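Local coordinates for pirin family protein (Acinetobacter baumannii, PDB 6D0P) that probably acts as a metal-dependent dioxygenase of the pirin family, with quercetin as its presumed substrate and a single metal ion, presumably iron, per subunit, at residues A[23-28]-A[43-48]; A[67-72]-A[127-132]. All coordinates share one frame; numbering follows the deposited sequence.

Contact 1 (A[23-28]-A[43-48])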
ATOM      1  N   PHE A  23       4.375  -6.514 -13.285  1.00 15.75           N
ATOM      2  CA  PHE A  23       4.641  -5.633 -12.132  1.00 15.76           C
ATOM      3  C   PHE A  23       6.125  -5.670 -11.746  1.00 15.52           C
ATOM      4  O   PHE A  23       6.523  -6.516 -10.984  1.00 15.24           O
ATOM      5  CB  PHE A  23       3.764  -6.020 -10.938  1.00 16.89           C
ATOM      6  CG  PHE A  23       2.288  -6.003 -11.240  1.00 18.77           C
ATOM      7  CD1 PHE A  23       1.557  -4.832 -11.179  1.00 22.05           C
ATOM      8  CD2 PHE A  23       1.630  -7.163 -11.596  1.00 19.88           C
ATOM      9  CE1 PHE A  23       0.197  -4.825 -11.468  1.00 23.31           C
ATOM     10  CE2 PHE A  23       0.275  -7.156 -11.890  1.00 21.84           C
ATOM     11  CZ  PHE A  23      -0.437  -5.984 -11.841  1.00 22.40           C
ATOM     12  N   PRO A  24       6.923  -4.738 -12.275  1.00 14.60           N
ATOM     13  CA  PRO A  24       8.337  -4.617 -11.943  1.00 14.78           C
ATOM     14  C   PRO A  24       8.418  -3.756 -10.685  1.00 14.66           C
ATOM     15  O   PRO A  24       8.277  -2.544 -10.787  1.00 15.17           O
ATOM     16  CB  PRO A  24       8.957  -3.953 -13.165  1.00 15.14           C
ATOM     17  CG  PRO A  24       7.862  -3.095 -13.727  1.00 15.23           C
ATOM     18  CD  PRO A  24       6.554  -3.762 -13.318  1.00 15.10           C
ATOM     19  N   VAL A  25       8.623  -4.391  -9.534  1.00 14.10           N
ATOM     20  CA  VAL A  25       8.499  -3.690  -8.265  1.00 14.23           C
ATOM     21  C   VAL A  25       9.798  -3.708  -7.447  1.00 14.18           C
ATOM     22  O   VAL A  25      10.648  -4.586  -7.564  1.00 14.65           O
ATOM     23  CB  VAL A  25       7.363  -4.308  -7.428  1.00 14.84           C
ATOM     24  CG1 VAL A  25       6.004  -4.135  -8.093  1.00 15.53           C
ATOM     25  CG2 VAL A  25       7.622  -5.778  -7.129  1.00 15.83           C
ATOM     26  N   TYR A  26       9.864  -2.726  -6.553  1.00 13.85           N
ATOM     27  CA  TYR A  26      10.880  -2.609  -5.528  1.00 13.72           C
ATOM     28  C   TYR A  26      10.136  -2.818  -4.212  1.00 13.36           C
ATOM     29  O   TYR A  26       9.204  -2.037  -3.895  1.00 12.98           O
ATOM     30  CB  TYR A  26      11.533  -1.224  -5.539  1.00 14.56           C
ATOM     31  CG  TYR A  26      12.245  -0.895  -6.824  1.00 16.00           C
ATOM     32  CD1 TYR A  26      11.557  -0.407  -7.928  1.00 17.21           C
ATOM     33  CD2 TYR A  26      13.592  -1.167  -6.968  1.00 17.28           C
ATOM     34  CE1 TYR A  26      12.206  -0.143  -9.129  1.00 17.40           C
ATOM     35  CE2 TYR A  26      14.252  -0.925  -8.161  1.00 18.27           C
ATOM     36  CZ  TYR A  26      13.569  -0.384  -9.231  1.00 18.75           C
ATOM     37  OH  TYR A  26      14.249  -0.153 -10.390  1.00 19.79           O
ATOM     38  N   ASN A  27      10.449  -3.895  -3.526  1.00 13.90           N
ATOM     39  CA  ASN A  27       9.848  -4.158  -2.240  1.00 14.41           C
ATOM     40  C   ASN A  27      10.458  -3.167  -1.257  1.00 14.67           C
ATOM     41  O   ASN A  27      11.663  -3.220  -1.046  1.00 15.13           O
ATOM     42  CB  ASN A  27      10.104  -5.579  -1.740  1.00 15.37           C
ATOM     43  CG  ASN A  27       9.506  -5.773  -0.366  1.00 17.25           C
ATOM     44  OD1 ASN A  27      10.230  -5.846   0.621  1.00 19.21           O
ATOM     45  ND2 ASN A  27       8.193  -5.724  -0.286  1.00 17.30           N
ATOM     46  N   LEU A  28       9.660  -2.287  -0.693  1.00 14.38           N
ATOM     47  CA  LEU A  28      10.210  -1.268   0.230  1.00 15.64           C
ATOM     48  C   LEU A  28      10.141  -1.753   1.680  1.00 17.09           C
ATOM     49  O   LEU A  28      10.948  -1.317   2.506  1.00 16.88           O
ATOM     50  CB  LEU A  28       9.488   0.053   0.012  1.00 16.08           C
ATOM     51  CG  LEU A  28       9.570   0.580  -1.416  1.00 17.34           C
ATOM     52  CD1 LEU A  28       9.035   1.997  -1.487  1.00 19.34           C
ATOM     53  CD2 LEU A  28      11.000   0.511  -1.936  1.00 18.56           C
ATOM     54  N   LEU A  43       3.399  -5.151   4.002  1.00 14.14           N
ATOM     55  CA  LEU A  43       4.213  -5.185   2.796  1.00 15.33           C
ATOM     56  C   LEU A  43       3.937  -3.956   1.938  1.00 14.75           C
ATOM     57  O   LEU A  43       2.809  -3.505   1.851  1.00 13.54           O
ATOM     58  CB  LEU A  43       3.846  -6.447   2.016  1.00 18.36           C
ATOM     59  CG  LEU A  43       4.698  -6.721   0.786  1.00 21.41           C
ATOM     60  CD1 LEU A  43       5.453  -8.027   0.930  1.00 25.98           C
ATOM     61  CD2 LEU A  43       3.866  -6.685  -0.461  1.00 24.34           C
ATOM     62  N   LEU A  44       4.978  -3.459   1.285  1.00 14.55           N
ATOM     63  CA  LEU A  44       4.830  -2.365   0.310  1.00 15.53           C
ATOM     64  C   LEU A  44       5.737  -2.669  -0.878  1.00 15.16           C
ATOM     65  O   LEU A  44       6.987  -2.813  -0.729  1.00 14.40           O
ATOM     66  CB  LEU A  44       5.169  -0.997   0.922  1.00 17.22           C
ATOM     67  CG  LEU A  44       4.741   0.215   0.086  1.00 20.01           C
ATOM     68  CD1 LEU A  44       4.814   1.500   0.900  1.00 24.03           C
ATOM     69  CD2 LEU A  44       5.580   0.366  -1.175  1.00 20.53           C
ATOM     70  N   ASP A  45       5.092  -2.812  -2.028  1.00 15.21           N
ATOM     71  CA  ASP A  45       5.775  -3.012  -3.309  1.00 15.66           C
ATOM     72  C   ASP A  45       5.528  -1.778  -4.177  1.00 14.35           C
ATOM     73  O   ASP A  45       4.369  -1.379  -4.390  1.00 14.95           O
ATOM     74  CB  ASP A  45       5.272  -4.238  -4.060  1.00 17.11           C
ATOM     75  CG  ASP A  45       5.861  -5.557  -3.600  1.00 20.51           C
ATOM     76  OD1 ASP A  45       6.899  -5.532  -2.893  1.00 22.11           O
ATOM     77  OD2 ASP A  45       5.284  -6.608  -4.000  1.00 23.45           O
ATOM     78  N   TYR A  46       6.600  -1.196  -4.685  1.00 13.65           N
ATOM     79  CA  TYR A  46       6.466  -0.013  -5.529  1.00 13.86           C
ATOM     80  C   TYR A  46       6.896  -0.305  -6.963  1.00 13.51           C
ATOM     81  O   TYR A  46       8.070  -0.586  -7.226  1.00 13.21           O
ATOM     82  CB  TYR A  46       7.291   1.137  -4.951  1.00 13.98           C
ATOM     83  CG  TYR A  46       7.406   2.364  -5.816  1.00 14.62           C
ATOM     84  CD1 TYR A  46       6.306   2.910  -6.446  1.00 15.86           C
ATOM     85  CD2 TYR A  46       8.610   3.030  -5.949  1.00 15.94           C
ATOM     86  CE1 TYR A  46       6.401   4.066  -7.215  1.00 16.37           C
ATOM     87  CE2 TYR A  46       8.721   4.188  -6.710  1.00 17.11           C
ATOM     88  CZ  TYR A  46       7.616   4.704  -7.356  1.00 16.52           C
ATOM     89  OH  TYR A  46       7.718   5.843  -8.119  1.00 16.92           O
ATOM     90  N   ALA A  47       5.955  -0.234  -7.893  1.00 14.74           N
ATOM     91  CA  ALA A  47       6.310  -0.316  -9.305  1.00 14.89           C
ATOM     92  C   ALA A  47       6.685   1.097  -9.754  1.00 16.12           C
ATOM     93  O   ALA A  47       5.796   1.913 -10.036  1.00 17.26           O
ATOM     94  CB  ALA A  47       5.170  -0.863 -10.114  1.00 16.17           C
ATOM     95  N   ALA A  48       7.969   1.411  -9.724  1.00 14.49           N
ATOM     96  CA  ALA A  48       8.444   2.691 -10.215  1.00 15.82           C
ATOM     97  C   ALA A  48       8.153   2.774 -11.718  1.00 16.31           C
ATOM     98  O   ALA A  48       8.005   1.733 -12.360  1.00 16.36           O
ATOM     99  CB  ALA A  48       9.912   2.831  -9.923  1.00 16.75           C
TER
HETATM  100  O   HOH W   1       9.636  -0.473 -11.821  1.00 15.86           O

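Contact 2 (A[67-72]-A[127-132])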
ATOM      1  N   ARG A  67      -5.509 -14.668   1.933  1.00 14.77           N
ATOM      2  CA  ARG A  67      -6.372 -14.836   3.072  1.00 14.62           C
ATOM      3  C   ARG A  67      -5.756 -14.114   4.267  1.00 14.77           C
ATOM      4  O   ARG A  67      -4.534 -14.205   4.483  1.00 15.36           O
ATOM      5  CB  ARG A  67      -6.585 -16.316   3.414  1.00 15.37           C
ATOM      6  CG  ARG A  67      -7.299 -16.553   4.745  1.00 16.58           C
ATOM      7  CD  ARG A  67      -7.484 -18.025   5.107  1.00 16.96           C
ATOM      8  NE  ARG A  67      -8.516 -18.660   4.288  1.00 17.59           N
ATOM      9  CZ  ARG A  67      -8.877 -19.935   4.392  1.00 19.05           C
ATOM     10  NH1 ARG A  67      -8.241 -20.744   5.236  1.00 19.39           N
ATOM     11  NH2 ARG A  67      -9.880 -20.390   3.660  1.00 18.95           N
ATOM     12  N   GLY A  68      -6.610 -13.408   5.022  1.00 14.82           N
ATOM     13  CA  GLY A  68      -6.232 -12.863   6.318  1.00 14.80           C
ATOM     14  C   GLY A  68      -5.882 -11.382   6.371  1.00 14.45           C
ATOM     15  O   GLY A  68      -5.633 -10.866   7.467  1.00 15.19           O
ATOM     16  N   PHE A  69      -5.860 -10.692   5.256  1.00 13.68           N
ATOM     17  CA  PHE A  69      -5.412  -9.312   5.270  1.00 14.11           C
ATOM     18  C   PHE A  69      -6.048  -8.566   4.102  1.00 13.61           C
ATOM     19  O   PHE A  69      -6.953  -9.095   3.421  1.00 14.54           O
ATOM     20  CB  PHE A  69      -3.875  -9.278   5.243  1.00 13.87           C
ATOM     21  CG  PHE A  69      -3.292  -9.926   4.026  1.00 13.53           C
ATOM     22  CD1 PHE A  69      -3.147 -11.300   3.956  1.00 14.86           C
ATOM     23  CD2 PHE A  69      -2.896  -9.163   2.947  1.00 14.06           C
ATOM     24  CE1 PHE A  69      -2.612 -11.897   2.826  1.00 15.21           C
ATOM     25  CE2 PHE A  69      -2.367  -9.766   1.815  1.00 14.75           C
ATOM     26  CZ  PHE A  69      -2.238 -11.126   1.755  1.00 15.03           C
ATOM     27  N   GLU A  70      -5.615  -7.324   3.915  1.00 13.64           N
ATOM     28  CA  GLU A  70      -6.138  -6.474   2.861  1.00 13.60           C
ATOM     29  C   GLU A  70      -5.016  -6.067   1.908  1.00 12.97           C
ATOM     30  O   GLU A  70      -3.867  -5.940   2.337  1.00 12.25           O
ATOM     31  CB  GLU A  70      -6.749  -5.203   3.441  1.00 14.55           C
ATOM     32  CG  GLU A  70      -7.712  -5.453   4.572  1.00 15.92           C
ATOM     33  CD  GLU A  70      -8.508  -4.227   4.982  1.00 17.33           C
ATOM     34  OE1 GLU A  70      -7.903  -3.290   5.565  1.00 17.46           O
ATOM     35  OE2 GLU A  70      -9.711  -4.192   4.673  1.00 19.08           O
ATOM     36  N   THR A  71      -5.347  -5.890   0.623  1.00 13.67           N
ATOM     37  CA  THR A  71      -4.382  -5.371  -0.352  1.00 14.66           C
ATOM     38  C   THR A  71      -4.924  -4.050  -0.870  1.00 14.77           C
ATOM     39  O   THR A  71      -6.128  -3.925  -1.203  1.00 15.95           O
ATOM     40  CB  THR A  71      -4.053  -6.339  -1.507  1.00 16.48           C
ATOM     41  OG1 THR A  71      -5.214  -6.522  -2.322  1.00 21.71           O
ATOM     42  CG2 THR A  71      -3.575  -7.684  -1.008  1.00 17.31           C
ATOM     43  N   VAL A  72      -4.062  -3.052  -0.894  1.00 13.07           N
ATOM     44  CA  VAL A  72      -4.437  -1.739  -1.356  1.00 13.85           C
ATOM     45  C   VAL A  72      -3.620  -1.448  -2.606  1.00 14.26           C
ATOM     46  O   VAL A  72      -2.380  -1.428  -2.537  1.00 13.76           O
ATOM     47  CB  VAL A  72      -4.203  -0.668  -0.286  1.00 14.68           C
ATOM     48  CG1 VAL A  72      -4.690   0.694  -0.757  1.00 15.61           C
ATOM     49  CG2 VAL A  72      -4.843  -1.053   1.043  1.00 15.69           C
ATOM     50  N   GLN A 127       1.442  -1.256  -4.297  1.00 13.77           N
ATOM     51  CA  GLN A 127       0.580  -2.234  -3.626  1.00 15.54           C
ATOM     52  C   GLN A 127       1.042  -2.349  -2.167  1.00 14.33           C
ATOM     53  O   GLN A 127       2.227  -2.604  -1.874  1.00 13.98           O
ATOM     54  CB  GLN A 127       0.497  -3.610  -4.302  1.00 18.75           C
ATOM     55  CG  GLN A 127      -0.484  -4.533  -3.551  1.00 23.46           C
ATOM     56  CD  GLN A 127      -0.934  -5.771  -4.298  1.00 28.62           C
ATOM     57  OE1 GLN A 127      -0.573  -6.901  -3.932  1.00 28.34           O
ATOM     58  NE2 GLN A 127      -1.717  -5.567  -5.362  1.00 28.53           N
ATOM     59  N   LEU A 128       0.098  -2.093  -1.269  1.00 12.58           N
ATOM     60  CA  LEU A 128       0.301  -2.122   0.158  1.00 13.19           C
ATOM     61  C   LEU A 128      -0.571  -3.218   0.778  1.00 13.79           C
ATOM     62  O   LEU A 128      -1.786  -3.282   0.510  1.00 14.88           O
ATOM     63  CB  LEU A 128      -0.101  -0.748   0.710  1.00 14.47           C
ATOM     64  CG  LEU A 128      -0.172  -0.616   2.231  1.00 15.51           C
ATOM     65  CD1 LEU A 128       1.217  -0.598   2.826  1.00 15.61           C
ATOM     66  CD2 LEU A 128      -0.898   0.657   2.634  1.00 16.83           C
ATOM     67  N   TRP A 129       0.016  -4.082   1.580  1.00 12.42           N
ATOM     68  CA  TRP A 129      -0.747  -5.057   2.322  1.00 12.85           C
ATOM     69  C   TRP A 129      -0.944  -4.519   3.746  1.00 12.94           C
ATOM     70  O   TRP A 129       0.030  -4.090   4.365  1.00 12.28           O
ATOM     71  CB  TRP A 129      -0.023  -6.386   2.371  1.00 13.24           C
ATOM     72  CG  TRP A 129       0.104  -7.113   1.072  1.00 14.62           C
ATOM     73  CD1 TRP A 129      -0.150  -6.658  -0.195  1.00 15.72           C
ATOM     74  CD2 TRP A 129       0.633  -8.439   0.925  1.00 15.87           C
ATOM     75  NE1 TRP A 129       0.115  -7.644  -1.104  1.00 16.18           N
ATOM     76  CE2 TRP A 129       0.599  -8.747  -0.450  1.00 16.32           C
ATOM     77  CE3 TRP A 129       1.053  -9.419   1.831  1.00 16.96           C
ATOM     78  CZ2 TRP A 129       1.021  -9.983  -0.935  1.00 17.60           C
ATOM     79  CZ3 TRP A 129       1.457 -10.647   1.353  1.00 17.90           C
ATOM     80  CH2 TRP A 129       1.461 -10.915  -0.014  1.00 17.92           C
ATOM     81  N   VAL A 130      -2.164  -4.576   4.228  1.00 11.66           N
ATOM     82  CA  VAL A 130      -2.546  -4.136   5.560  1.00 12.57           C
ATOM     83  C   VAL A 130      -3.112  -5.333   6.323  1.00 12.89           C
ATOM     84  O   VAL A 130      -4.040  -6.030   5.846  1.00 13.58           O
ATOM     85  CB  VAL A 130      -3.575  -3.001   5.509  1.00 13.26           C
ATOM     86  CG1 VAL A 130      -3.934  -2.498   6.899  1.00 15.29           C
ATOM     87  CG2 VAL A 130      -3.089  -1.851   4.635  1.00 13.39           C
ATOM     88  N   ASN A 131      -2.628  -5.518   7.537  1.00 12.35           N
ATOM     89  CA  ASN A 131      -3.054  -6.635   8.344  1.00 12.80           C
ATOM     90  C   ASN A 131      -4.417  -6.344   8.976  1.00 12.84           C
ATOM     91  O   ASN A 131      -4.824  -5.209   9.125  1.00 13.77           O
ATOM     92  CB  ASN A 131      -2.023  -6.972   9.426  1.00 13.39           C
ATOM     93  CG  ASN A 131      -2.029  -8.435   9.837  1.00 14.24           C
ATOM     94  OD1 ASN A 131      -2.852  -9.228   9.356  1.00 13.83           O
ATOM     95  ND2 ASN A 131      -1.075  -8.819  10.692  1.00 13.68           N
ATOM     96  N   LEU A 132      -5.118  -7.412   9.295  1.00 13.52           N
ATOM     97  CA  LEU A 132      -6.383  -7.346  10.022  1.00 13.61           C
ATOM     98  C   LEU A 132      -6.218  -7.845  11.464  1.00 14.36           C
ATOM     99  O   LEU A 132      -5.449  -8.783  11.738  1.00 14.00           O
ATOM    100  CB  LEU A 132      -7.397  -8.227   9.287  1.00 14.15           C
ATOM    101  CG  LEU A 132      -7.863  -7.703   7.926  1.00 14.12           C
ATOM    102  CD1 LEU A 132      -8.619  -8.769   7.154  1.00 14.86           C
ATOM    103  CD2 LEU A 132      -8.708  -6.463   8.109  1.00 14.61           C
TER

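Contact 1 (A[23-28]-A[43-48])
The Tyr-26 ring has the carbonyl oxygen of Tyr-46 at its edge, close to the ring plane, while the small methyl of Ala-48 fits beside it, coming up obliquely to CE1 of Tyr-26, CB to CE1 3.8 Å. The Tyr-46 ring carries the backbone N of Ala-48 over the centre of one face. Between the two tyrosines run the paired backbone bonds of an antiparallel bridge: Tyr-26 N to Tyr-46 O is 2.9 Å and Tyr-46 N to Tyr-26 O 2.8 Å. A third, Leu-28 N to Leu-44 O, follows at 2.7 Å.

On the other face of the sheet, Asn-27 and Asp-45 form a non-hydrogen-bonded pair, joined instead through their side chains. CG of Asn-27 stands anti to the backbone N (chi1 177°), which carries the amide across to the neighbouring strand; ND2 of Asn-27 then donates to OD1 of Asp-45 at 2.9 Å. The bond is nearly straight, 169° at the hydrogen, and lies in the amide plane, although amide and carboxylate planes are almost perpendicular. Beside it, CG2 of Val-25 rests on the carboxylate carbon of Asp-45. Around Leu-28, CD1 touches CD2 of Leu-44 and CB of Tyr-46, on the side of the sheet that carries the two tyrosines. At the far end a water donates to both Pro-24 O and Ala-48 O, 2.7 and 2.8 Å away, linking two carbonyls that cannot bond to each other.

OD1 of Asn-27 accepts from Arg-33 NH2 and its ND2 also donates to Phe-29 O, which settles which end of the amide is nitrogen. OD2 of Asp-45 bonds to a bound di(hydroxyethyl)ether, probably from the crystallisation liquor. The neutral amide of Asn-27 gives this partly exposed carboxylate a donor, which would be expected to favour the charged form.

Contact 2 (A[67-72]-A[127-132])
With chi1 at 60°, Phe-69 holds CG between its backbone N and carbonyl carbon, which places the ring beside Trp-129, whose CG is anti to the carbonyl carbon (chi1 -68°). The two rings meet obliquely, their planes 31° apart: CE2 of Phe-69 sits over one face of the indole, off toward the rim, 3.4 Å from CD2 of Trp-129. CG2 of Thr-71 reaches the five-membered ring over a face, a CH-pi contact at 4.0 Å from the centroid. Threonine suits this place: a beta-branched residue fits a strand, and its methyl can lie over the indole. In the ring plane, NE1 of Trp-129 donates to OE1 of Gln-127 at 3.0 Å, which helps set the indole's rotation.

The Val-72, Val-130 and Glu-70 side of the sheet is mainly aliphatic where the strands meet. CG2 of Val-72 meets CG2 of Val-130 at 4.1 Å, and CD2 of Leu-132 packs against CG and CD of Glu-70, whose carboxylate oxygens bond to Thr-101 and Trp-99. Four backbone bonds pair Glu-70 with Val-130 and Val-72 with Leu-128. At the backbone angles of Gly-68, a side chain would press against the carbonyl O of Arg-67.

NE2 of Gln-127 donates to Thr-73 OG1 and to OE2 of Glu-110, a manganese ligand, so the amide is held at both ends. Phe-69 meets the ring of another, His-66, so the contact supplies second-shell residues to the metal site. Strand 69-75 lies between strands 121-131 and 97-101, while strand 41-52 runs along the far edge of 121-131 and lays Leu-42 against both aromatic rings.

How the contacts relate
From the N terminus, contact 1 comes first: strand 23-30 leads through the short helix 31-34 into strand 41-52, closing a small loop of 14 residues between the segments. Contact 2 opens only after that, and its 54 intervening residues, largely strand, include the manganese ligands His-108 and Glu-110. The two are therefore in series, neither nested nor crossed. They join in space because strands 41-52 and 121-131 are neighbours: Leu-43 O lies 2.9 Å from Trp-129 N, and Asp-45 N is equally far from Gln-127 O, both probable hydrogen bonds. Together they tie four strands adjacent in the sheet, 23-30, 41-52, 121-131 and 69-75, into one antiparallel layer of the N-terminal cupin domain.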